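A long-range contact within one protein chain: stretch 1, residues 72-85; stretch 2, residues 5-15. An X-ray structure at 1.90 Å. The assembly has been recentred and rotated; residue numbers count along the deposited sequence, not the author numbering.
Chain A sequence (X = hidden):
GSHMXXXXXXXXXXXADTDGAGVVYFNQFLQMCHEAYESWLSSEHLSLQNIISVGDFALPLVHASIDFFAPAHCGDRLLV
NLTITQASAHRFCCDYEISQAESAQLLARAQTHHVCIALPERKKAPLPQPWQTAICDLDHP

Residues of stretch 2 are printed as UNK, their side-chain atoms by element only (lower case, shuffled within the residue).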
# COMPACT_ATOMS: atom_id res chain seq x y z
N ALA A 72 -1.65 1.44 17.64
CA ALA A 72 -2.68 2.43 17.38
C ALA A 72 -3.83 1.80 16.62
O ALA A 72 -3.72 0.69 16.10
CB ALA A 72 -2.09 3.60 16.59
N HIS A 73 -4.96 2.51 16.57
CA HIS A 73 -6.18 1.99 15.97
C HIS A 73 -6.75 2.99 14.98
O HIS A 73 -6.38 4.17 14.98
CB HIS A 73 -7.23 1.69 17.06
CG HIS A 73 -6.75 0.73 18.10
ND1 HIS A 73 -6.02 1.14 19.20
CD2 HIS A 73 -6.91 -0.61 18.23
CE1 HIS A 73 -5.74 0.08 19.95
NE2 HIS A 73 -6.26 -0.98 19.38
N CYS A 74 -7.64 2.50 14.12
CA CYS A 74 -8.36 3.31 13.15
C CYS A 74 -9.01 4.52 13.79
O CYS A 74 -9.72 4.40 14.79
CB CYS A 74 -9.45 2.44 12.50
SG CYS A 74 -10.24 3.20 11.08
N GLY A 75 -8.79 5.68 13.19
CA GLY A 75 -9.39 6.90 13.71
C GLY A 75 -8.50 7.66 14.67
O GLY A 75 -8.78 8.81 14.97
N ASP A 76 -7.42 7.04 15.16
CA ASP A 76 -6.52 7.75 16.07
C ASP A 76 -5.89 8.93 15.35
O ASP A 76 -5.65 8.87 14.14
CB ASP A 76 -5.41 6.82 16.58
CG ASP A 76 -5.90 5.81 17.60
OD1 ASP A 76 -7.08 5.89 18.01
OD2 ASP A 76 -5.10 4.94 18.00
N ARG A 77 -5.60 9.98 16.09
CA ARG A 77 -4.82 11.09 15.56
C ARG A 77 -3.42 11.05 16.16
O ARG A 77 -3.26 11.08 17.38
CB ARG A 77 -5.51 12.41 15.86
CG ARG A 77 -4.91 13.58 15.10
CD ARG A 77 -5.82 14.81 15.17
NE ARG A 77 -6.13 15.17 16.55
CZ ARG A 77 -5.34 15.92 17.32
NH1 ARG A 77 -4.20 16.39 16.84
NH2 ARG A 77 -5.70 16.19 18.57
N LEU A 78 -2.42 10.98 15.30
CA LEU A 78 -1.04 10.75 15.72
C LEU A 78 -0.19 11.98 15.38
O LEU A 78 -0.53 12.75 14.48
CB LEU A 78 -0.47 9.53 15.02
CG LEU A 78 -1.29 8.24 15.08
CD1 LEU A 78 -0.52 7.13 14.40
CD2 LEU A 78 -1.64 7.87 16.51
N LEU A 79 0.90 12.15 16.11
CA LEU A 79 1.94 13.11 15.76
C LEU A 79 3.21 12.34 15.41
O LEU A 79 3.61 11.43 16.13
CB LEU A 79 2.21 14.05 16.93
CG LEU A 79 1.00 14.86 17.42
CD1 LEU A 79 1.35 15.66 18.66
CD2 LEU A 79 0.50 15.77 16.31
N VAL A 80 3.82 12.70 14.30
CA VAL A 80 5.15 12.21 13.96
C VAL A 80 6.13 13.35 14.08
O VAL A 80 6.07 14.31 13.30
CB VAL A 80 5.24 11.67 12.53
CG1 VAL A 80 6.62 11.06 12.30
CG2 VAL A 80 4.13 10.67 12.25
N ASN A 81 7.01 13.26 15.07
CA ASN A 81 7.99 14.30 15.30
C ASN A 81 9.32 13.90 14.71
O ASN A 81 9.84 12.84 14.99
CB ASN A 81 8.15 14.58 16.79
CG ASN A 81 7.13 15.58 17.29
OD1 ASN A 81 7.19 16.76 16.96
ND2 ASN A 81 6.17 15.10 18.05
N LEU A 82 9.85 14.80 13.88
CA LEU A 82 10.96 14.50 13.01
C LEU A 82 12.10 15.45 13.36
O LEU A 82 11.89 16.66 13.52
CB LEU A 82 10.55 14.66 11.54
CG LEU A 82 11.66 14.89 10.52
CD1 LEU A 82 12.47 13.61 10.33
CD2 LEU A 82 11.08 15.34 9.19
N THR A 83 13.30 14.90 13.49
CA THR A 83 14.53 15.67 13.47
C THR A 83 15.46 15.21 12.34
O THR A 83 15.64 14.01 12.13
CB THR A 83 15.27 15.53 14.80
OG1 THR A 83 14.44 16.02 15.85
CG2 THR A 83 16.57 16.31 14.78
N ILE A 84 16.02 16.17 11.60
CA ILE A 84 16.94 15.85 10.50
C ILE A 84 18.34 16.39 10.76
O ILE A 84 18.51 17.53 11.19
CB ILE A 84 16.48 16.43 9.13
CG1 ILE A 84 14.98 16.29 8.95
CG2 ILE A 84 17.22 15.76 7.99
CD1 ILE A 84 14.20 17.52 9.38
N THR A 85 19.33 15.55 10.48
CA THR A 85 20.73 15.80 10.80
C THR A 85 21.54 15.46 9.54
O THR A 85 21.21 14.51 8.83
CB THR A 85 21.18 14.83 11.93
OG1 THR A 85 20.54 15.21 13.16
CG2 THR A 85 22.70 14.86 12.13
N UNK A 5 17.21 20.51 11.19
CA UNK A 5 15.77 20.61 10.83
C UNK A 5 14.89 19.87 11.83
O UNK A 5 15.29 18.84 12.38
N UNK A 6 13.70 20.40 12.05
CA UNK A 6 12.68 19.68 12.83
C UNK A 6 11.32 19.90 12.20
O UNK A 6 11.10 20.87 11.48
c UNK A 6 13.98 20.17 14.95
c UNK A 6 12.61 20.17 14.29
o UNK A 6 12.08 21.50 14.31
N UNK A 7 10.39 18.99 12.48
CA UNK A 7 9.06 19.08 11.94
C UNK A 7 8.09 18.25 12.78
O UNK A 7 8.44 17.20 13.28
c UNK A 7 5.63 19.72 8.28
c UNK A 7 9.06 18.55 10.52
c UNK A 7 6.58 20.66 8.65
c UNK A 7 7.87 18.95 9.74
c UNK A 7 6.91 18.01 9.37
c UNK A 7 7.69 20.27 9.37
c UNK A 7 5.80 18.40 8.65
N UNK A 8 6.86 18.74 12.91
CA UNK A 8 5.79 17.92 13.47
C UNK A 8 4.71 17.68 12.43
O UNK A 8 4.10 18.62 11.94
o UNK A 8 6.14 18.88 15.66
c UNK A 8 5.13 18.60 14.69
c UNK A 8 4.08 17.68 15.31
N UNK A 9 4.48 16.41 12.13
CA UNK A 9 3.53 16.00 11.11
C UNK A 9 2.34 15.34 11.77
O UNK A 9 2.48 14.37 12.53
c UNK A 9 1.69 13.12 7.25
c UNK A 9 1.84 14.49 7.23
c UNK A 9 2.65 15.10 8.18
c UNK A 9 3.15 12.98 9.14
o UNK A 9 0.91 12.49 6.31
c UNK A 9 2.36 12.36 8.19
c UNK A 9 4.20 15.02 10.16
c UNK A 9 3.30 14.36 9.15
N UNK A 10 1.16 15.89 11.51
CA UNK A 10 -0.06 15.36 12.06
C UNK A 10 -0.68 14.34 11.09
O UNK A 10 -0.80 14.60 9.89
o UNK A 10 -4.42 17.20 13.35
c UNK A 10 -2.35 16.11 12.89
c UNK A 10 -1.01 16.51 12.35
o UNK A 10 -2.59 18.44 13.31
c UNK A 10 -3.18 17.34 13.21
N UNK A 11 -1.07 13.19 11.61
CA UNK A 11 -1.51 12.08 10.76
C UNK A 11 -2.67 11.34 11.42
O UNK A 11 -2.54 10.78 12.50
n UNK A 11 -0.76 7.09 6.37
n UNK A 11 -2.32 7.61 7.98
c UNK A 11 -0.35 11.11 10.49
c UNK A 11 -1.20 10.21 8.27
c UNK A 11 -0.71 9.88 9.68
n UNK A 11 -0.74 9.18 7.34
c UNK A 11 -1.27 7.96 7.24
N UNK A 12 -3.81 11.37 10.74
CA UNK A 12 -4.95 10.51 11.05
C UNK A 12 -4.73 9.08 10.59
O UNK A 12 -4.23 8.84 9.49
o UNK A 12 -8.31 9.56 12.69
n UNK A 12 -8.38 11.75 12.21
c UNK A 12 -8.09 10.49 11.91
c UNK A 12 -6.20 11.09 10.38
c UNK A 12 -7.45 10.25 10.57
N UNK A 13 -5.11 8.11 11.44
CA UNK A 13 -5.06 6.72 11.06
C UNK A 13 -6.31 6.38 10.25
O UNK A 13 -7.43 6.60 10.71
c UNK A 13 -4.98 4.32 11.81
c UNK A 13 -3.67 6.04 13.06
c UNK A 13 -4.95 5.77 12.28
N UNK A 14 -6.12 5.89 9.03
CA UNK A 14 -7.25 5.53 8.18
C UNK A 14 -7.43 4.03 8.21
O UNK A 14 -6.55 3.31 8.65
c UNK A 14 -7.70 9.70 6.80
c UNK A 14 -5.58 8.01 6.34
c UNK A 14 -6.82 7.47 6.64
o UNK A 14 -6.29 11.58 6.42
c UNK A 14 -7.01 5.99 6.74
c UNK A 14 -7.87 8.34 6.88
c UNK A 14 -6.46 10.21 6.50
c UNK A 14 -5.40 9.38 6.26
N UNK A 15 -8.58 3.55 7.72
CA UNK A 15 -8.87 2.13 7.76
C UNK A 15 -7.73 1.35 7.09
O UNK A 15 -7.28 0.32 7.62
c UNK A 15 -10.60 0.35 7.06
c UNK A 15 -11.91 0.20 6.31
c UNK A 15 -10.68 -0.26 8.45
c UNK A 15 -10.21 1.83 7.11
O HOH W 1 9.79 17.71 15.97

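Position 5 has no side-chain atoms. Its N lies 3.3 Å from Ile84 O and its O accepts a hydrogen bond from Ile84 N at 2.9 Å; a CB here would sit 2.9 Å from Ile84 CD1, a clash. It is Gly5. Position 6 carries three side-chain atoms, a carbon bearing one oxygen and one carbon, which marks a threonine: Thr6. Its CG2 comes 4.3 Å from Thr83 OG1, a loose contact between paired residues.

Position 7 has one carbon leading to a six-carbon ring without a heteroatom, hence Phe7. Its CB packs 4.0 Å from Leu82 CD2, while the ring leads away from stretch 1. Position 8 again shows a carbon bearing one oxygen and one carbon. The oxygen, 2.7 Å from Asn81 OD1, must donate, because a carboxamide oxygen can only accept; the residue is Thr8, bonding through OG1.

At position 9 a six-carbon ring bears an oxygen: Tyr9. Val80 CG2 meets the edge of this ring, 4.0 Å from CD2, and the hydroxyl is bonded elsewhere in the structure. Position 10 is an unbranched run of three carbons ending in two oxygens. One oxygen lies 3.6 Å from Arg77 NH1, and this charge pairing fits Glu10, whose OE2 forms the salt bridge.

Position 11 has three carbons, a nitrogen, and a carbon carrying two more nitrogens, the guanidinium of Arg11. Its end leads away from stretch 1, and NH1 donates to the backbone O of position 12 at 2.7 Å. Position 12 has three carbons, the last bearing one oxygen and one nitrogen, so it is Gln12; its side chain lies on the same face as that of Arg77.

Position 13 holds three carbons branched at the first, a valine. Val13 points toward stretch 1, with CG2 3.6 Å from Leu78 CD1. Position 14 is another ring bearing an oxygen, Tyr14, directed away. Position 15 has four carbons forked at the second, so it is Leu15, whose CB lies 4.2 Å from Cys74 SG.

The contact is an antiparallel strand pair. Reciprocal N-to-O bonds link Leu78 with Arg11, Val80 with Tyr9 and Leu82 with Phe7. These pairs share one face; Leu79, Glu10, Asn81 and Thr8 occupy the other. Beyond the strands, the type II turn from His73 to Asp76 extends the ladder: Val13 N donates to Asp76 O at 2.9 Å, and Gly75 N to Val13 O at 3.0 Å. Thus backbone pairing sets the register, and side chains reinforce it.

Stretch 2, residues 5-15: GTFTYERQVYL
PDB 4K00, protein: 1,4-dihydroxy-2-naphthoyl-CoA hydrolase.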